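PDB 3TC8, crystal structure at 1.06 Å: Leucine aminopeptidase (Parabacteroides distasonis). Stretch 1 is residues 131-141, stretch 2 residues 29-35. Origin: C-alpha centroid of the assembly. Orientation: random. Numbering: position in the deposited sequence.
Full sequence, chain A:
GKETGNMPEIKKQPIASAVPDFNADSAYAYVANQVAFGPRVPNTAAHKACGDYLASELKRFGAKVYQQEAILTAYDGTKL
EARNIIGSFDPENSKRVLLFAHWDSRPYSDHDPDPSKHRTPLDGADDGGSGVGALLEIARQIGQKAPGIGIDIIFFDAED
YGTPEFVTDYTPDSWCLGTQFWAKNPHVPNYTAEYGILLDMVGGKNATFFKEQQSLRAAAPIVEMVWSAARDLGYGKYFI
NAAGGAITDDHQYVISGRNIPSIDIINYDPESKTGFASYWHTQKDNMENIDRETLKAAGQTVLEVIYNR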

# COMPACT_ATOMS: atom_id res chain seq x y z
N GLY A 131 3.39 -3.77 0.83
CA GLY A 131 3.00 -2.97 -0.32
C GLY A 131 4.10 -2.03 -0.75
O GLY A 131 4.37 -1.87 -1.93
N VAL A 132 4.76 -1.43 0.24
CA VAL A 132 5.85 -0.50 -0.06
C VAL A 132 7.04 -1.26 -0.67
O VAL A 132 7.65 -0.79 -1.61
CB VAL A 132 6.30 0.25 1.21
CG1 VAL A 132 7.54 1.05 1.00
CG2 VAL A 132 5.14 1.14 1.70
N GLY A 133 7.34 -2.45 -0.14
CA GLY A 133 8.48 -3.21 -0.69
C GLY A 133 8.22 -3.69 -2.11
O GLY A 133 9.12 -3.64 -2.95
N ALA A 134 6.99 -4.14 -2.38
CA ALA A 134 6.61 -4.50 -3.74
C ALA A 134 6.72 -3.30 -4.66
O ALA A 134 7.24 -3.39 -5.79
CB ALA A 134 5.26 -5.14 -3.80
N LEU A 135 6.22 -2.14 -4.22
CA LEU A 135 6.30 -0.94 -5.04
C LEU A 135 7.72 -0.45 -5.23
O LEU A 135 8.03 0.07 -6.31
CB LEU A 135 5.44 0.18 -4.47
CG LEU A 135 3.93 -0.01 -4.60
CD1 LEU A 135 3.16 1.18 -4.06
CD2 LEU A 135 3.47 -0.30 -6.04
N LEU A 136 8.60 -0.59 -4.26
CA LEU A 136 9.98 -0.25 -4.45
C LEU A 136 10.61 -1.10 -5.53
O LEU A 136 11.34 -0.58 -6.37
CB LEU A 136 10.81 -0.34 -3.16
CG LEU A 136 10.55 0.76 -2.12
CD1 LEU A 136 11.21 0.34 -0.80
CD2 LEU A 136 11.15 2.11 -2.60
N GLU A 137 10.34 -2.39 -5.53
CA GLU A 137 10.89 -3.25 -6.57
C GLU A 137 10.31 -2.94 -7.94
O GLU A 137 11.02 -2.91 -8.95
CB GLU A 137 10.71 -4.70 -6.18
CG GLU A 137 11.13 -5.70 -7.24
CD GLU A 137 12.57 -5.57 -7.71
OE1 GLU A 137 13.41 -4.96 -7.01
OE2 GLU A 137 12.90 -6.16 -8.79
N ILE A 138 9.01 -2.64 -8.01
CA ILE A 138 8.36 -2.19 -9.24
C ILE A 138 9.02 -0.92 -9.75
O ILE A 138 9.39 -0.79 -10.91
CB ILE A 138 6.85 -2.04 -9.03
CG1 ILE A 138 6.19 -3.41 -8.94
CG2 ILE A 138 6.20 -1.18 -10.15
CD1 ILE A 138 4.85 -3.41 -8.28
N ALA A 139 9.25 0.04 -8.83
CA ALA A 139 9.85 1.29 -9.19
C ALA A 139 11.30 1.11 -9.66
O ALA A 139 11.77 1.79 -10.57
CB ALA A 139 9.78 2.25 -7.96
N ARG A 140 12.02 0.17 -9.04
CA ARG A 140 13.36 -0.14 -9.48
C ARG A 140 13.38 -0.60 -10.93
O ARG A 140 14.20 -0.19 -11.75
CB ARG A 140 14.00 -1.20 -8.57
CG ARG A 140 15.48 -1.40 -8.84
CD ARG A 140 16.15 -2.36 -7.87
NE ARG A 140 15.74 -3.74 -8.08
CZ ARG A 140 16.43 -4.65 -8.74
NH1 ARG A 140 17.65 -4.41 -9.23
NH2 ARG A 140 15.91 -5.82 -8.89
N GLN A 141 12.41 -1.44 -11.29
CA GLN A 141 12.29 -1.90 -12.66
C GLN A 141 11.87 -0.78 -13.62
O GLN A 141 12.41 -0.67 -14.72
CB GLN A 141 11.31 -3.04 -12.74
CG GLN A 141 11.74 -4.31 -11.99
CD GLN A 141 13.06 -4.86 -12.40
OE1 GLN A 141 13.43 -4.80 -13.59
NE2 GLN A 141 13.82 -5.39 -11.44
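Stretch 2 29-35: AYVANQV

Stretch 2 is helical throughout, as is stretch 1, and both helices extend beyond the segments at each end. Phi and psi stay close to -63° and -42° along residues 29-35. The two axes approach to 8.0 Å. Their N-to-C directions differ by 130°, so the helices run in roughly opposed directions but cross obliquely. The contact is compact and buries 331 Å² in total. No hydrogen bond crosses it, so it rests on packing.

The backbones come nearest at Gly-133 and Tyr-30, whose CA atoms are 4.8 Å apart. Gly-133 has no side chain, and this allows the close approach. A CB there would point toward stretch 2 and would lie 2.7 Å from Val-31 CG2, a clash. Instead, Gly-133 CA packs 3.8 Å from Tyr-30 CB and 4.1 Å from Val-31 CG2. Val-31 is t at chi1, and its CA-to-CB bond points sideways.

Tyr-30 is the main contact residue of stretch 2. Its CA-to-CB bond points toward stretch 1. With chi1 at -74° (m) and chi2 at -50°, the side chain fits as a knob among Gly-133, Leu-136, Glu-137 and Arg-140. Leu-136 is m,t and covers one face of the ring. Its CB lies 3.8 Å from the ring centroid, 21° off the normal, in a CH-pi contact. The closest atoms of this pair are Leu-136 CB and Tyr-30 CD2, at 3.6 Å. Farther along the ring, Tyr-30 CE2 is 4.0 Å from Glu-137 N. Tyr-30 OH reaches Arg-140 CD at 3.7 Å and is hydrogen-bonded elsewhere in the structure.

Glu-137 and Arg-140 are held by each other. Arg-140 is t,t,p, with chi4 at 99°. This fold of the side chain brings Arg-140 NE to 2.8 Å from Glu-137 OE1 in a salt bridge. Arg-140 NH2 also donates to Glu-137 OE2 at 3.0 Å. Glu-137 is t,p, and its OE2 also accepts a hydrogen bond from Gln-141 NE2 at 2.9 Å.

Gln-34 lies one turn after Tyr-30 and also points toward stretch 1 at CB. It is m,t, with chi3 at 78°. Its amide turns back along its own helix, and Gln-34 NE2 donates to Tyr-30 O at 3.0 Å. Gln-34 NE2 is 3.5 Å from Gly-133 N, while Gln-34 OE1 lies 3.3 Å from Val-132 CB. Val-132 is t at chi1. Ala-29, Ala-32, Asn-33 and Val-35 make no contact with stretch 1.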

# COMPACT_ATOMS: atom_id res chain seq x y z
N ALA A 29 13.71 -8.04 0.65
CA ALA A 29 14.72 -7.27 1.34
C ALA A 29 14.25 -5.84 1.58
O ALA A 29 14.61 -5.25 2.62
CB ALA A 29 16.04 -7.28 0.58
N TYR A 30 13.50 -5.24 0.65
CA TYR A 30 12.91 -3.91 0.92
C TYR A 30 11.94 -3.94 2.08
O TYR A 30 11.84 -2.97 2.84
CB TYR A 30 12.27 -3.33 -0.33
CG TYR A 30 13.19 -2.82 -1.40
CD1 TYR A 30 14.22 -1.95 -1.08
CD2 TYR A 30 13.02 -3.15 -2.72
CE1 TYR A 30 15.06 -1.43 -2.08
CE2 TYR A 30 13.84 -2.64 -3.70
CZ TYR A 30 14.87 -1.78 -3.37
OH TYR A 30 15.67 -1.29 -4.38
N VAL A 31 11.14 -5.00 2.21
CA VAL A 31 10.29 -5.16 3.38
C VAL A 31 11.15 -5.21 4.63
O VAL A 31 10.87 -4.52 5.63
CB VAL A 31 9.34 -6.39 3.27
CG1 VAL A 31 8.42 -6.47 4.47
CG2 VAL A 31 8.51 -6.37 1.98
N ALA A 32 12.15 -6.09 4.61
CA ALA A 32 13.02 -6.25 5.77
C ALA A 32 13.69 -4.92 6.16
O ALA A 32 13.85 -4.62 7.35
CB ALA A 32 14.10 -7.31 5.44
N ASN A 33 14.08 -4.13 5.17
CA ASN A 33 14.77 -2.87 5.45
C ASN A 33 13.84 -1.89 6.16
O ASN A 33 14.29 -1.18 7.05
CB ASN A 33 15.31 -2.22 4.18
CG ASN A 33 16.51 -2.96 3.60
OD1 ASN A 33 17.10 -3.84 4.24
ND2 ASN A 33 16.86 -2.63 2.36
N GLN A 34 12.57 -1.84 5.79
CA GLN A 34 11.61 -1.04 6.51
C GLN A 34 11.45 -1.49 7.96
O GLN A 34 11.51 -0.68 8.90
CB GLN A 34 10.25 -1.06 5.82
CG GLN A 34 10.25 -0.37 4.45
CD GLN A 34 8.98 -0.72 3.74
OE1 GLN A 34 7.91 -0.16 4.05
NE2 GLN A 34 9.07 -1.70 2.85
N VAL A 35 11.25 -2.77 8.14
CA VAL A 35 11.00 -3.33 9.46
C VAL A 35 12.21 -3.10 10.38
O VAL A 35 12.05 -2.92 11.58
CB VAL A 35 10.57 -4.81 9.35
CG1 VAL A 35 10.52 -5.46 10.73
CG2 VAL A 35 9.19 -4.87 8.67